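Long-range contacts in SYE1 (Shewanella oneidensis, PDB 4AWT), which binds FMN and probably acts, like its Old Yellow Enzyme relatives, as an NAD(P)-dependent oxidoreductase on CH-CH groups: residues Y45-A49 / A89-C95; N189-D193 / L250-A254; L237-N241 / V272-P278. The protein carries 1 engineered substitution. All coordinates share one frame. Where two conformers were deposited one is given. Numbering follows the deposited sequence.

Contact 1: Y45-A49 / A89-C95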
# COMPACT_ATOMS: atom_id res chain seq x y z
N TYR A 45 -5.20 14.68 3.22
CA TYR A 45 -3.82 14.43 2.92
C TYR A 45 -2.97 15.68 3.14
O TYR A 45 -1.86 15.61 3.68
CB TYR A 45 -3.65 13.90 1.51
CG TYR A 45 -4.04 12.46 1.31
CD1 TYR A 45 -3.22 11.45 1.82
CD2 TYR A 45 -5.15 12.08 0.59
CE1 TYR A 45 -3.51 10.13 1.62
CE2 TYR A 45 -5.45 10.74 0.38
CZ TYR A 45 -4.64 9.76 0.89
OH TYR A 45 -4.88 8.44 0.66
N ALA A 46 -3.48 16.85 2.75
CA ALA A 46 -2.71 18.08 2.94
C ALA A 46 -2.45 18.37 4.40
O ALA A 46 -1.40 18.90 4.74
CB ALA A 46 -3.41 19.23 2.26
N GLN A 47 -3.40 18.01 5.27
CA GLN A 47 -3.21 18.16 6.72
C GLN A 47 -2.03 17.37 7.23
O GLN A 47 -1.52 17.68 8.31
CB GLN A 47 -4.45 17.70 7.46
CG GLN A 47 -5.64 18.65 7.41
CD GLN A 47 -6.84 18.12 8.13
OE1 GLN A 47 -7.80 18.96 8.42
NE2 GLN A 47 -6.94 16.94 8.46
N ARG A 48 -1.63 16.32 6.52
CA ARG A 48 -0.60 15.37 6.95
C ARG A 48 0.70 15.53 6.18
O ARG A 48 1.60 14.71 6.29
CB ARG A 48 -1.20 13.95 6.87
CG ARG A 48 -2.24 13.77 7.96
CD ARG A 48 -3.27 12.66 7.73
NE ARG A 48 -4.19 12.57 8.84
CZ ARG A 48 -5.10 13.49 9.11
NH1 ARG A 48 -5.38 14.43 8.26
NH2 ARG A 48 -5.76 13.45 10.28
N ALA A 49 0.82 16.62 5.43
CA ALA A 49 1.94 16.83 4.50
C ALA A 49 3.20 17.28 5.18
O ALA A 49 4.19 17.56 4.46
CB ALA A 49 1.47 17.75 3.39
N ALA A 89 -2.98 19.75 -3.65
CA ALA A 89 -3.05 20.22 -2.27
C ALA A 89 -1.81 19.82 -1.49
O ALA A 89 -1.23 20.61 -0.74
CB ALA A 89 -4.31 19.68 -1.62
N VAL A 90 -1.39 18.58 -1.65
CA VAL A 90 -0.21 18.07 -0.97
C VAL A 90 1.07 18.80 -1.42
O VAL A 90 1.91 19.19 -0.61
CB VAL A 90 -0.10 16.56 -1.16
CG1 VAL A 90 1.24 16.03 -0.69
CG2 VAL A 90 -1.25 15.88 -0.42
N HIS A 91 1.20 19.00 -2.72
CA HIS A 91 2.38 19.68 -3.23
C HIS A 91 2.40 21.15 -2.78
O HIS A 91 3.52 21.68 -2.58
CB HIS A 91 2.40 19.61 -4.74
CG HIS A 91 2.81 18.24 -5.20
ND1 HIS A 91 2.35 17.64 -6.35
CD2 HIS A 91 3.62 17.34 -4.66
CE1 HIS A 91 2.90 16.46 -6.47
NE2 HIS A 91 3.69 16.23 -5.48
N ALA A 92 1.27 21.76 -2.60
CA ALA A 92 1.24 23.14 -2.09
C ALA A 92 1.82 23.23 -0.68
O ALA A 92 2.30 24.28 -0.28
CB ALA A 92 -0.16 23.68 -2.12
N LYS A 93 1.82 22.13 0.06
CA LYS A 93 2.43 22.04 1.36
C LYS A 93 3.88 21.65 1.35
O LYS A 93 4.60 21.68 2.36
CB LYS A 93 1.79 21.01 2.28
CG LYS A 93 0.31 21.26 2.40
CD LYS A 93 -0.10 22.67 2.86
CE LYS A 93 -1.61 22.59 3.16
NZ LYS A 93 -2.04 23.95 3.59
N GLY A 94 4.48 21.35 0.22
CA GLY A 94 5.87 20.87 0.28
C GLY A 94 5.89 19.42 0.74
O GLY A 94 6.15 19.18 1.88
N CYS A 95 5.59 18.49 -0.11
CA CYS A 95 5.55 17.11 0.36
C CYS A 95 5.54 16.30 -0.93
O CYS A 95 5.13 16.79 -1.97
CB CYS A 95 4.38 16.74 1.25
SG CYS A 95 4.34 15.09 1.91
O HOH W 1 4.86 20.28 4.61
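Y45 stands near the end of helix 39-46. Its CB meets V90 CG2 at 3.7 Å, but the ring runs on away from 89-95, and its OH is hydrogen-bonded to E57 on strand 53-60. The closest CA pair is that of A46 and V90, with A46 CA 4.6 Å from V90 CA. Two small residues face each other here, A46 CB and A89 CB being 4.0 Å apart, so the helices can come close. The chain then folds through a type I turn, A46 to A49, with A49 N bonded to A46 O at 3.3 Å. That turn brings A49 CB within 3.5 Å of K93 CB and 3.8 Å of C95 CB. Water 1 lies between the carbonyls, 2.8 Å from A49 O and 2.7 Å from K93 O, within hydrogen-bonding reach of both. G94, with positive phi, ends helix 77-92 and leads into strand 96-102. Such packing of neighbouring outer helices, with I54 beneath V90, is that of a (beta/alpha)8 TIM barrel.

Contact 2: N189-D193 / L250-A254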
# COMPACT_ATOMS: atom_id res chain seq x y z
N ASN A 189 0.61 -10.85 -3.92
CA ASN A 189 0.96 -11.68 -2.79
C ASN A 189 0.37 -13.08 -2.89
O ASN A 189 0.98 -14.04 -2.38
CB ASN A 189 0.56 -10.91 -1.53
CG ASN A 189 1.14 -11.33 -0.21
OD1 ASN A 189 0.96 -10.58 0.77
ND2 ASN A 189 1.85 -12.44 -0.14
N GLN A 190 -0.79 -13.22 -3.54
CA GLN A 190 -1.40 -14.52 -3.78
C GLN A 190 -0.59 -15.38 -4.78
O GLN A 190 -0.78 -16.58 -4.78
CB GLN A 190 -2.83 -14.33 -4.31
CG GLN A 190 -3.77 -13.76 -3.26
CD GLN A 190 -4.93 -12.99 -3.81
OE1 GLN A 190 -5.52 -13.34 -4.86
NE2 GLN A 190 -5.31 -11.92 -3.16
N PHE A 191 0.27 -14.76 -5.57
CA PHE A 191 1.24 -15.48 -6.37
C PHE A 191 2.53 -15.78 -5.61
O PHE A 191 3.10 -16.85 -5.75
CB PHE A 191 1.61 -14.74 -7.66
CG PHE A 191 0.56 -14.79 -8.75
CD1 PHE A 191 -0.58 -13.98 -8.70
CD2 PHE A 191 0.69 -15.67 -9.81
CE1 PHE A 191 -1.52 -14.02 -9.70
CE2 PHE A 191 -0.25 -15.72 -10.80
CZ PHE A 191 -1.35 -14.90 -10.75
N ILE A 192 3.02 -14.81 -4.83
CA ILE A 192 4.32 -14.96 -4.16
C ILE A 192 4.31 -16.10 -3.16
O ILE A 192 5.26 -16.88 -3.08
CB ILE A 192 4.72 -13.65 -3.46
CG1 ILE A 192 4.95 -12.53 -4.45
CG2 ILE A 192 5.97 -13.88 -2.59
CD1 ILE A 192 5.13 -11.15 -3.83
N ASP A 193 3.29 -16.14 -2.31
CA ASP A 193 3.29 -17.02 -1.14
C ASP A 193 2.85 -18.43 -1.53
O ASP A 193 1.79 -18.66 -2.11
CB ASP A 193 2.42 -16.45 -0.06
CG ASP A 193 2.99 -15.25 0.70
OD1 ASP A 193 4.13 -14.87 0.38
OD2 ASP A 193 2.26 -14.75 1.58
N LEU A 250 13.61 -17.16 2.59
CA LEU A 250 14.15 -17.37 1.25
C LEU A 250 13.33 -16.56 0.24
O LEU A 250 13.88 -15.86 -0.59
CB LEU A 250 14.16 -18.87 0.92
CG LEU A 250 14.63 -19.20 -0.47
CD1 LEU A 250 16.03 -18.75 -0.79
CD2 LEU A 250 14.48 -20.70 -0.67
N THR A 251 12.01 -16.73 0.30
CA THR A 251 11.16 -16.11 -0.72
C THR A 251 11.37 -14.60 -0.76
O THR A 251 11.49 -14.01 -1.81
CB THR A 251 9.70 -16.41 -0.44
OG1 THR A 251 9.51 -17.82 -0.55
CG2 THR A 251 8.75 -15.68 -1.38
N TYR A 252 11.37 -13.98 0.43
CA TYR A 252 11.37 -12.52 0.51
C TYR A 252 12.75 -11.93 0.39
O TYR A 252 12.89 -10.81 -0.11
CB TYR A 252 10.56 -12.02 1.71
CG TYR A 252 9.10 -12.18 1.43
CD1 TYR A 252 8.38 -13.33 1.68
CD2 TYR A 252 8.40 -11.13 0.81
CE1 TYR A 252 7.05 -13.44 1.35
CE2 TYR A 252 7.09 -11.23 0.49
CZ TYR A 252 6.39 -12.39 0.76
OH TYR A 252 5.06 -12.43 0.42
N THR A 253 13.81 -12.65 0.79
CA THR A 253 15.17 -12.21 0.45
C THR A 253 15.32 -12.23 -1.07
O THR A 253 15.89 -11.34 -1.67
CB THR A 253 16.22 -13.05 1.19
OG1 THR A 253 16.02 -12.89 2.64
CG2 THR A 253 17.60 -12.63 0.89
N ALA A 254 14.83 -13.31 -1.70
CA ALA A 254 14.88 -13.41 -3.17
C ALA A 254 14.07 -12.30 -3.80
O ALA A 254 14.54 -11.68 -4.78
CB ALA A 254 14.39 -14.76 -3.63
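Y252, I192 and T251 carry most of this buried contact between two helices whose backbones stay well apart: the nearest CA atoms, those of I192 and T251, are 7.7 Å from each other, and side chains span the gap. Y252 leaves helix 248-261 sideways, but its m rotamer swings the ring across until the phenol reaches the end of helix 187-192. There Y252 OH donates a short hydrogen bond of 2.6 Å to D193 OD1, which lies near the plane of the ring. D193 is the first residue to depart from helical geometry, though its N still bonds to N189 O at 3.1 Å, so the tyrosine is tied to the point where the helix stops. I192, pointing toward the other segment, packs against the same side chain, with its CG2 3.7 Å from Y252 CZ. This methyl also meets T251 CG2 at 3.5 Å, and thus touches two consecutive residues of the second helix. The methyl of T251 serves the apolar contact, while its OG1 is engaged by D245. N189 brings its ND2 to 3.3 Å from Y252 OH; its OD1 accepts from G185 N. The short helix after barrel strand 177-181 is thus held against helix 248-261, and R210, hydrogen-bonded to I192 O and T251 OG1, belongs to the pocket of the bound ethyl hydrogen carbonate. Nearby, L234 of barrel strand 230-234 touches both I192 and Y252, L207 of helix 207-210 lies against T251, and F284 of helix 282-291 packs on Y252, so that helix 248-261 bridges 187-192 and the next outer helix.

Contact 3: L237-N241 / V272-P278. With BOG (octyl beta-D-glucopyranoside), chain D; FMN (flavin mononucleotide), chain B.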
# COMPACT_ATOMS: atom_id res chain seq x y z
N LEU A 237 5.95 -11.73 6.48
CA LEU A 237 5.65 -12.59 7.58
C LEU A 237 4.21 -12.48 8.09
O LEU A 237 3.73 -13.41 8.78
CB LEU A 237 6.58 -12.36 8.76
CG LEU A 237 8.04 -12.65 8.47
CD1 LEU A 237 8.85 -12.32 9.72
CD2 LEU A 237 8.29 -14.08 8.07
N THR A 238 3.50 -11.42 7.82
CA THR A 238 2.09 -11.36 8.19
C THR A 238 1.28 -12.27 7.25
O THR A 238 1.68 -12.55 6.14
CB THR A 238 1.56 -9.92 8.18
OG1 THR A 238 1.78 -9.41 6.85
CG2 THR A 238 2.23 -9.05 9.22
N THR A 239 0.18 -12.74 7.79
CA THR A 239 -0.67 -13.75 7.14
C THR A 239 -2.14 -13.46 7.32
O THR A 239 -3.01 -14.28 6.94
CB THR A 239 -0.34 -15.15 7.68
OG1 THR A 239 -0.66 -15.16 9.09
CG2 THR A 239 1.09 -15.55 7.43
N LEU A 240 -2.50 -12.30 7.88
CA LEU A 240 -3.86 -12.04 8.27
C LEU A 240 -4.86 -12.22 7.16
O LEU A 240 -5.97 -12.71 7.39
CB LEU A 240 -3.92 -10.57 8.81
CG LEU A 240 -5.25 -10.17 9.38
CD1 LEU A 240 -5.58 -10.95 10.63
CD2 LEU A 240 -5.20 -8.67 9.63
N ASN A 241 -4.56 -11.74 5.95
CA ASN A 241 -5.48 -11.83 4.84
C ASN A 241 -5.37 -13.10 4.03
O ASN A 241 -5.97 -13.22 2.97
CB ASN A 241 -5.38 -10.58 3.96
CG ASN A 241 -5.91 -9.39 4.67
OD1 ASN A 241 -6.74 -9.52 5.59
ND2 ASN A 241 -5.45 -8.24 4.24
N VAL A 272 3.53 -5.19 10.35
CA VAL A 272 2.34 -5.52 11.14
C VAL A 272 1.14 -5.27 10.27
O VAL A 272 1.14 -4.27 9.52
CB VAL A 272 2.26 -4.65 12.40
CG1 VAL A 272 0.96 -4.91 13.17
CG2 VAL A 272 3.47 -4.84 13.30
N ASP A 273 0.13 -6.12 10.36
CA ASP A 273 -1.14 -5.78 9.75
C ASP A 273 -2.20 -6.00 10.82
O ASP A 273 -2.42 -7.10 11.34
CB ASP A 273 -1.41 -6.60 8.50
CG ASP A 273 -2.40 -6.00 7.56
OD1 ASP A 273 -2.40 -4.77 7.39
OD2 ASP A 273 -3.15 -6.79 6.93
N TRP A 274 -2.76 -4.87 11.26
CA TRP A 274 -3.72 -4.82 12.38
C TRP A 274 -3.05 -5.36 13.64
O TRP A 274 -2.15 -4.70 14.18
CB TRP A 274 -5.03 -5.45 12.02
CG TRP A 274 -5.70 -4.68 10.94
CD1 TRP A 274 -5.78 -5.00 9.63
CD2 TRP A 274 -6.36 -3.43 11.09
NE1 TRP A 274 -6.46 -4.04 8.95
CE2 TRP A 274 -6.83 -3.07 9.81
CE3 TRP A 274 -6.62 -2.57 12.14
CZ2 TRP A 274 -7.54 -1.90 9.57
CZ3 TRP A 274 -7.34 -1.40 11.87
CH2 TRP A 274 -7.78 -1.10 10.60
N ASP A 275 -3.53 -6.52 14.13
CA ASP A 275 -3.04 -7.21 15.32
C ASP A 275 -2.05 -8.32 14.97
O ASP A 275 -1.56 -9.02 15.88
CB ASP A 275 -4.20 -7.83 16.12
CG ASP A 275 -5.20 -8.67 15.33
OD1 ASP A 275 -5.25 -8.62 14.06
OD2 ASP A 275 -5.98 -9.38 16.05
N ASP A 276 -1.78 -8.56 13.71
CA ASP A 276 -0.86 -9.60 13.24
C ASP A 276 0.54 -9.02 13.22
O ASP A 276 0.89 -8.27 12.29
CB ASP A 276 -1.28 -10.11 11.88
CG ASP A 276 -0.45 -11.22 11.29
OD1 ASP A 276 0.45 -11.76 11.98
OD2 ASP A 276 -0.72 -11.52 10.11
N ALA A 277 1.27 -9.26 14.29
CA ALA A 277 2.57 -8.65 14.56
C ALA A 277 3.60 -9.74 14.81
O ALA A 277 4.07 -9.94 15.91
CB ALA A 277 2.47 -7.67 15.73
N PRO A 278 3.95 -10.50 13.76
CA PRO A 278 4.85 -11.63 13.93
C PRO A 278 6.25 -11.15 14.27
O PRO A 278 6.69 -10.11 13.84
CB PRO A 278 4.79 -12.34 12.57
CG PRO A 278 4.46 -11.24 11.59
CD PRO A 278 3.55 -10.33 12.34
C1 BOG D . -8.78 -3.57 5.99
O1 BOG D . -9.49 -3.37 7.18
C2 BOG D . -8.67 -2.31 5.17
O2 BOG D . -9.94 -1.87 4.73
C3 BOG D . -7.81 -2.50 3.92
O3 BOG D . -7.54 -1.26 3.32
C4 BOG D . -6.45 -3.06 4.37
O4 BOG D . -5.68 -3.31 3.24
C5 BOG D . -6.60 -4.31 5.23
O5 BOG D . -7.41 -3.94 6.33
C6 BOG D . -5.27 -4.84 5.70
O6 BOG D . -5.56 -6.04 6.40
C1' BOG D . -10.11 -4.52 7.70
C2' BOG D . -11.02 -4.28 8.90
C3' BOG D . -10.42 -3.41 9.96
C4' BOG D . -11.01 -3.38 11.37
C5' BOG D . -11.43 -1.93 11.65
C6' BOG D . -12.96 -1.82 11.72
C7' BOG D . -13.37 -0.36 11.98
C8' BOG D . -14.77 -0.42 12.58
N1 FMN B . -1.95 -0.88 3.87
C2 FMN B . -1.83 -0.80 2.55
O2 FMN B . -0.80 -1.21 1.95
N3 FMN B . -2.85 -0.25 1.78
C4 FMN B . -4.03 0.23 2.33
O4 FMN B . -4.85 0.81 1.58
C4A FMN B . -4.18 0.04 3.70
N5 FMN B . -5.37 0.40 4.33
C5A FMN B . -5.33 0.59 5.74
C6 FMN B . -6.38 1.20 6.38
C7 FMN B . -6.37 1.43 7.78
C7M FMN B . -7.51 2.22 8.39
C8 FMN B . -5.31 0.98 8.50
C8M FMN B . -5.20 1.22 9.99
C9 FMN B . -4.23 0.34 7.86
C9A FMN B . -4.22 0.15 6.47
N10 FMN B . -3.12 -0.44 5.82
C10 FMN B . -3.08 -0.43 4.44
C1' FMN B . -1.94 -0.83 6.60
C2' FMN B . -1.07 0.36 7.04
O2' FMN B . -0.41 0.94 5.93
C3' FMN B . 0.01 -0.05 8.02
O3' FMN B . 0.98 -0.90 7.42
C4' FMN B . -0.49 -0.71 9.32
O4' FMN B . -1.60 -0.01 9.86
C5' FMN B . 0.61 -0.91 10.33
O5' FMN B . 1.17 0.35 10.76
P FMN B . 0.69 1.01 12.15
O1P FMN B . -0.75 1.41 11.96
O2P FMN B . 0.85 -0.04 13.23
O3P FMN B . 1.62 2.19 12.31
O HOH W 2 1.44 -13.89 10.67
O HOH W 3 -2.51 -9.70 5.61
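Neither segment is regular helix or strand. Residues 272-278 fold back at a type II' turn from D273 to D276, closed by D276 N to D273 O (2.9 Å) and D273 N to D276 O (3.0 Å), with W274 at positive phi. Residues 237-241 run past this turn, T238 CA lying 6.1 Å from D276 CA. The D276 carboxylate joins the two: OD2 accepts from T239 N at 2.8 Å (169°), while OD1 receives water 2 (2.7 Å), which also binds L237 O and T239 OG1. T238 puts its CG2 3.6 Å from P278 CD, and L237 CB meets P278 CG at 3.7 Å. These are the loops following strands 230-234 and 266-270 of a TIM barrel, at the C-terminal mouth where this fold places its active site, and 272-278 here borders the flavin. V272 O lies 3.5 Å from FMN C5', and W274 CH2 is 3.5 Å from FMN C8M. L240 CD2 abuts the edge of the W274 indole, 3.7 Å from its CD1. A detergent molecule, octyl glucoside, sets its C3' over one face of that indole: W274 NE1 donates to its O5 (2.8 Å), its O6 donates to D273 OD2 (2.6 Å), and N241 ND2, also bonded to N184 O, donates to that O6 at 3.1 Å. Water 3 links N241 N (2.9 Å) with D273 OD2 (3.3 Å).

From the N terminus, contact 1 first closes a loop of 39 residues holding strand 53-60 and most of helix 77-92, and joins the first two outer helices of the barrel. It is complete before the others begin. Contact 2, which closes 56 residues, opens at 189-193; before 250-254 arrives the chain passes 237-241, the first half of contact 3, which closes 30 residues with 272-278, so the two cross. Their centres lie about 15 Å apart, without touching. Together they bind the region after strand 177-181 to helix 248-261, and the loops after strands 230-234 and 266-270 to each other beside the flavin. Contact 1, about 30 Å or more from both between centres, is across the chain's centre.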